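Local coordinates for Amuc_1102 (Akkermansia muciniphila, PDB 7DSZ), which is of uncertain function but adopts an immunoglobulin-like fold related to archaeal type IV pilus proteins, so probably belongs to a pilus-like system, at residues I71-V83 against K132-N144. Residues are numbered along the deposited sequence; the frame is centred on the assembly and turned at random.
Sequences IDALTFKFYIAVV and KWVKYQGVVVEYN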
loop_
_atom_site.group_PDB
_atom_site.type_symbol
_atom_site.label_atom_id
_atom_site.label_comp_id
_atom_site.label_asym_id
_atom_site.label_seq_id
_atom_site.Cartn_x
_atom_site.Cartn_y
_atom_site.Cartn_z
ATOM N N ILE C 71 13.030 -21.121 -1.452
ATOM C CA ILE C 71 12.719 -21.173 -0.029
ATOM C C ILE C 71 11.560 -20.220 0.250
ATOM O O ILE C 71 11.287 -19.283 -0.512
ATOM C CB ILE C 71 13.926 -20.843 0.877
ATOM C CG1 ILE C 71 14.422 -19.411 0.642
ATOM C CG2 ILE C 71 15.060 -21.869 0.667
ATOM C CD1 ILE C 71 15.571 -18.978 1.586
ATOM N N ASP C 72 10.879 -20.471 1.374
ATOM C CA ASP C 72 9.676 -19.717 1.727
ATOM C C ASP C 72 9.944 -18.224 1.839
ATOM O O ASP C 72 9.179 -17.409 1.308
ATOM C CB ASP C 72 9.109 -20.213 3.053
ATOM C CG ASP C 72 8.350 -21.502 2.919
ATOM O OD1 ASP C 72 7.741 -21.739 1.852
ATOM O OD2 ASP C 72 8.352 -22.263 3.908
ATOM N N ALA C 73 10.982 -17.842 2.590
ATOM C CA ALA C 73 11.193 -16.434 2.927
ATOM C C ALA C 73 12.597 -16.229 3.469
ATOM O O ALA C 73 13.240 -17.161 3.947
ATOM C CB ALA C 73 10.181 -15.931 3.962
ATOM N N LEU C 74 13.048 -14.973 3.402
ATOM C CA LEU C 74 14.254 -14.485 4.058
ATOM C C LEU C 74 13.931 -13.103 4.584
ATOM O O LEU C 74 13.297 -12.308 3.880
ATOM C CB LEU C 74 15.438 -14.350 3.092
ATOM C CG LEU C 74 16.216 -15.551 2.613
ATOM C CD1 LEU C 74 17.289 -15.064 1.659
ATOM C CD2 LEU C 74 16.833 -16.250 3.846
ATOM N N THR C 75 14.384 -12.794 5.789
ATOM C CA THR C 75 14.193 -11.456 6.337
ATOM C C THR C 75 15.503 -10.684 6.260
ATOM O O THR C 75 16.533 -11.147 6.761
ATOM C CB THR C 75 13.676 -11.528 7.774
ATOM O OG1 THR C 75 12.364 -12.100 7.763
ATOM C CG2 THR C 75 13.596 -10.135 8.384
ATOM N N PHE C 76 15.474 -9.536 5.597
ATOM C CA PHE C 76 16.625 -8.647 5.507
ATOM C C PHE C 76 16.415 -7.489 6.468
ATOM O O PHE C 76 15.393 -6.810 6.394
ATOM C CB PHE C 76 16.790 -8.100 4.087
ATOM C CG PHE C 76 17.501 -9.032 3.157
ATOM C CD1 PHE C 76 16.935 -10.254 2.816
ATOM C CD2 PHE C 76 18.731 -8.689 2.621
ATOM C CE1 PHE C 76 17.589 -11.122 1.947
ATOM C CE2 PHE C 76 19.398 -9.559 1.751
ATOM C CZ PHE C 76 18.815 -10.787 1.424
ATOM N N LYS C 77 17.387 -7.249 7.343
ATOM C CA LYS C 77 17.348 -6.100 8.242
ATOM C C LYS C 77 18.412 -5.112 7.787
ATOM O O LYS C 77 19.593 -5.465 7.696
ATOM C CB LYS C 77 17.563 -6.533 9.691
ATOM C CG LYS C 77 16.460 -7.434 10.196
ATOM C CD LYS C 77 16.745 -7.955 11.610
ATOM C CE LYS C 77 15.499 -8.639 12.200
ATOM N NZ LYS C 77 15.774 -9.188 13.566
ATOM N N PHE C 78 17.981 -3.899 7.445
ATOM C CA PHE C 78 18.876 -2.852 6.979
ATOM C C PHE C 78 19.110 -1.838 8.092
ATOM O O PHE C 78 18.159 -1.411 8.748
ATOM C CB PHE C 78 18.290 -2.121 5.775
ATOM C CG PHE C 78 18.133 -2.980 4.548
ATOM C CD1 PHE C 78 17.016 -3.795 4.413
ATOM C CD2 PHE C 78 19.076 -2.952 3.539
ATOM C CE1 PHE C 78 16.844 -4.574 3.277
ATOM C CE2 PHE C 78 18.925 -3.729 2.392
ATOM C CZ PHE C 78 17.804 -4.532 2.261
ATOM N N TYR C 79 20.370 -1.437 8.269
ATOM C CA TYR C 79 20.765 -0.418 9.237
ATOM C C TYR C 79 21.576 0.631 8.502
ATOM O O TYR C 79 22.604 0.306 7.895
ATOM C CB TYR C 79 21.613 -1.005 10.373
ATOM C CG TYR C 79 20.980 -2.176 11.080
ATOM C CD1 TYR C 79 21.179 -3.472 10.616
ATOM C CD2 TYR C 79 20.208 -1.995 12.218
ATOM C CE1 TYR C 79 20.618 -4.553 11.255
ATOM C CE2 TYR C 79 19.635 -3.077 12.870
ATOM C CZ TYR C 79 19.846 -4.356 12.377
ATOM O OH TYR C 79 19.292 -5.451 13.005
ATOM N N ILE C 80 21.140 1.883 8.579
ATOM C CA ILE C 80 21.815 2.983 7.911
ATOM C C ILE C 80 21.993 4.111 8.918
ATOM O O ILE C 80 21.043 4.491 9.611
ATOM C CB ILE C 80 21.038 3.452 6.665
ATOM C CG1 ILE C 80 21.085 2.357 5.586
ATOM C CG2 ILE C 80 21.612 4.767 6.135
ATOM C CD1 ILE C 80 20.008 2.463 4.505
ATOM N N ALA C 81 23.217 4.635 8.999
ATOM C CA ALA C 81 23.554 5.701 9.935
ATOM C C ALA C 81 23.941 6.957 9.169
ATOM O O ALA C 81 24.759 6.905 8.239
ATOM C CB ALA C 81 24.689 5.262 10.875
ATOM N N VAL C 82 23.339 8.085 9.557
ATOM C CA VAL C 82 23.629 9.392 8.986
ATOM C C VAL C 82 23.771 10.385 10.135
ATOM O O VAL C 82 23.304 10.150 11.252
ATOM C CB VAL C 82 22.531 9.868 7.994
ATOM C CG1 VAL C 82 22.320 8.835 6.889
ATOM C CG2 VAL C 82 21.212 10.122 8.731
ATOM N N VAL C 83 24.423 11.510 9.843
ATOM C CA VAL C 83 24.504 12.593 10.819
ATOM C C VAL C 83 23.145 13.268 10.930
ATOM O O VAL C 83 22.533 13.622 9.912
ATOM C CB VAL C 83 25.583 13.605 10.413
ATOM C CG1 VAL C 83 25.578 14.795 11.375
ATOM C CG2 VAL C 83 26.961 12.941 10.366
ATOM N N LYS C 132 29.728 12.249 1.462
ATOM C CA LYS C 132 29.532 10.901 1.991
ATOM C C LYS C 132 28.573 10.985 3.174
ATOM O O LYS C 132 28.951 10.872 4.344
ATOM C CB LYS C 132 30.861 10.274 2.393
ATOM C CG LYS C 132 31.720 9.853 1.219
ATOM C CD LYS C 132 31.023 8.806 0.366
ATOM C CE LYS C 132 31.405 8.976 -1.092
ATOM N NZ LYS C 132 32.844 9.337 -1.232
ATOM N N TRP C 133 27.300 11.206 2.845
ATOM C CA TRP C 133 26.324 11.412 3.901
ATOM C C TRP C 133 25.909 10.118 4.583
ATOM O O TRP C 133 25.340 10.169 5.674
ATOM C CB TRP C 133 25.100 12.148 3.352
ATOM C CG TRP C 133 24.408 11.515 2.169
ATOM C CD1 TRP C 133 24.686 11.716 0.841
ATOM C CD2 TRP C 133 23.273 10.637 2.211
ATOM N NE1 TRP C 133 23.803 11.001 0.058
ATOM C CE2 TRP C 133 22.927 10.330 0.876
ATOM C CE3 TRP C 133 22.518 10.080 3.249
ATOM C CZ2 TRP C 133 21.855 9.485 0.552
ATOM C CZ3 TRP C 133 21.462 9.244 2.932
ATOM C CH2 TRP C 133 21.148 8.941 1.592
ATOM N N VAL C 134 26.195 8.965 3.989
ATOM C CA VAL C 134 25.958 7.682 4.643
ATOM C C VAL C 134 27.203 7.336 5.454
ATOM O O VAL C 134 28.253 7.024 4.888
ATOM C CB VAL C 134 25.644 6.582 3.623
ATOM C CG1 VAL C 134 25.349 5.275 4.351
ATOM C CG2 VAL C 134 24.478 6.992 2.726
ATOM N N LYS C 135 27.084 7.358 6.779
ATOM C CA LYS C 135 28.240 7.141 7.643
ATOM C C LYS C 135 28.504 5.663 7.902
ATOM O O LYS C 135 29.648 5.211 7.804
ATOM C CB LYS C 135 28.048 7.890 8.966
ATOM C CG LYS C 135 28.007 9.403 8.785
ATOM C CD LYS C 135 29.097 9.865 7.819
ATOM C CE LYS C 135 29.082 11.380 7.670
ATOM N NZ LYS C 135 30.035 11.861 6.636
ATOM N N TYR C 136 27.463 4.903 8.234
ATOM C CA TYR C 136 27.581 3.467 8.447
ATOM C C TYR C 136 26.447 2.738 7.739
ATOM O O TYR C 136 25.348 3.280 7.582
ATOM C CB TYR C 136 27.520 3.119 9.914
ATOM C CG TYR C 136 28.565 3.822 10.749
ATOM C CD1 TYR C 136 29.904 3.524 10.595
ATOM C CD2 TYR C 136 28.208 4.786 11.681
ATOM C CE1 TYR C 136 30.873 4.152 11.352
ATOM C CE2 TYR C 136 29.174 5.426 12.453
ATOM C CZ TYR C 136 30.503 5.099 12.277
ATOM O OH TYR C 136 31.475 5.717 13.022
ATOM N N GLN C 137 26.727 1.496 7.331
ATOM C CA GLN C 137 25.742 0.619 6.703
ATOM C C GLN C 137 25.867 -0.786 7.275
ATOM O O GLN C 137 26.963 -1.244 7.610
ATOM C CB GLN C 137 25.920 0.512 5.177
ATOM C CG GLN C 137 25.893 1.831 4.460
ATOM C CD GLN C 137 25.939 1.690 2.949
ATOM O OE1 GLN C 137 25.328 2.478 2.229
ATOM N NE2 GLN C 137 26.695 0.706 2.460
ATOM N N GLY C 138 24.740 -1.486 7.355
ATOM C CA GLY C 138 24.764 -2.886 7.730
ATOM C C GLY C 138 23.537 -3.596 7.204
ATOM O O GLY C 138 22.461 -3.000 7.081
ATOM N N VAL C 139 23.703 -4.879 6.884
ATOM C CA VAL C 139 22.599 -5.735 6.464
ATOM C C VAL C 139 22.726 -7.068 7.182
ATOM O O VAL C 139 23.781 -7.703 7.123
ATOM C CB VAL C 139 22.587 -5.959 4.940
ATOM C CG1 VAL C 139 21.451 -6.907 4.554
ATOM C CG2 VAL C 139 22.461 -4.618 4.201
ATOM N N VAL C 140 21.658 -7.493 7.845
ATOM C CA VAL C 140 21.590 -8.793 8.510
ATOM C C VAL C 140 20.469 -9.598 7.873
ATOM O O VAL C 140 19.343 -9.108 7.753
ATOM C CB VAL C 140 21.356 -8.642 10.024
ATOM C CG1 VAL C 140 21.188 -10.027 10.684
ATOM C CG2 VAL C 140 22.511 -7.863 10.665
ATOM N N VAL C 141 20.770 -10.833 7.467
ATOM C CA VAL C 141 19.787 -11.706 6.825
ATOM C C VAL C 141 19.441 -12.836 7.779
ATOM O O VAL C 141 20.339 -13.512 8.297
ATOM C CB VAL C 141 20.313 -12.284 5.497
ATOM C CG1 VAL C 141 19.214 -13.120 4.825
ATOM C CG2 VAL C 141 20.788 -11.163 4.575
ATOM N N GLU C 142 18.147 -13.060 7.991
ATOM C CA GLU C 142 17.677 -14.154 8.828
ATOM C C GLU C 142 16.859 -15.143 8.007
ATOM O O GLU C 142 16.113 -14.756 7.093
ATOM C CB GLU C 142 16.839 -13.638 10.006
ATOM C CG GLU C 142 17.630 -12.775 10.973
ATOM C CD GLU C 142 16.798 -12.264 12.143
ATOM O OE1 GLU C 142 15.596 -12.583 12.212
ATOM O OE2 GLU C 142 17.351 -11.532 12.992
ATOM N N TYR C 143 17.014 -16.424 8.330
ATOM C CA TYR C 143 16.161 -17.479 7.805
ATOM C C TYR C 143 15.555 -18.220 8.987
ATOM O O TYR C 143 16.285 -18.696 9.863
ATOM C CB TYR C 143 16.935 -18.452 6.903
ATOM C CG TYR C 143 16.052 -19.598 6.472
ATOM C CD1 TYR C 143 15.033 -19.395 5.552
ATOM C CD2 TYR C 143 16.196 -20.868 7.022
ATOM C CE1 TYR C 143 14.201 -20.419 5.167
ATOM C CE2 TYR C 143 15.357 -21.911 6.641
ATOM C CZ TYR C 143 14.362 -21.674 5.712
ATOM O OH TYR C 143 13.507 -22.681 5.311
ATOM N N ASN C 144 14.224 -18.309 9.012
ATOM C CA ASN C 144 13.500 -18.906 10.139
ATOM C C ASN C 144 13.979 -18.350 11.480
ATOM O O ASN C 144 14.194 -19.087 12.444
ATOM C CB ASN C 144 13.610 -20.431 10.113
ATOM C CG ASN C 144 12.629 -21.068 9.145
ATOM O OD1 ASN C 144 11.600 -20.479 8.803
ATOM N ND2 ASN C 144 12.936 -22.288 8.709
HETATM O O HOH W 1 11.558 -22.741 2.968
HETATM O O HOH W 2 10.303 -21.294 6.128
HETATM O O HOH W 3 12.471 -17.578 6.727
HETATM O O HOH W 4 25.388 12.194 7.181
#
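Ala81 O takes two N-H groups from the facing strand. Lys135 N gives the shorter bond, 2.8 Å to Ala81 O, and Tyr136 N adds a weak one. Two residues thus face one, a classic beta bulge. Ala81 N answers with a bond to Tyr136 O, and Ala81 CB sits at the edge of the Tyr136 ring, 3.6 Å from CD2. Beyond the bulge the strands run antiparallel in regular register. Thr75 with Glu142, Lys77 with Val140 and Tyr79 with Gly138 are hydrogen-bonded pairs. Lys77 N to Val140 O is 2.7 Å.

The pairing joins two strands of one sheet in the immunoglobulin-like fold. Strand 91-104 bonds to the other edge of 71-83. Phe76, Phe78, Val139 and Val141 share a face of the sheet. From it Phe76 and Phe78 reach strand 109-115 of the other sheet, both at Ala111 and Phe78 also at Val113. Val141 CG2 lies over one face of the Phe76 ring, 3.7 Å from its centroid, a CH-pi contact. Val139 CG1 also touches this ring, at CD2. With an alanine in place of Phe76, Val141 CG2 would probably lose the ring it packs on, and a gap is likely to open towards Ala111.

On the reverse face Lys77 NZ forms a salt bridge with Glu142 OE2 at 2.9 Å. The amine approaches the oxygen from above the carboxylate plane, 43° out of it. Both chains are extended beyond CG (Lys77 chi2 175°), which lets their ends meet across two residue positions. Nearby, Val140 CG2 touches Tyr79 CE1, and Trp162 stacks on the Tyr79 ring.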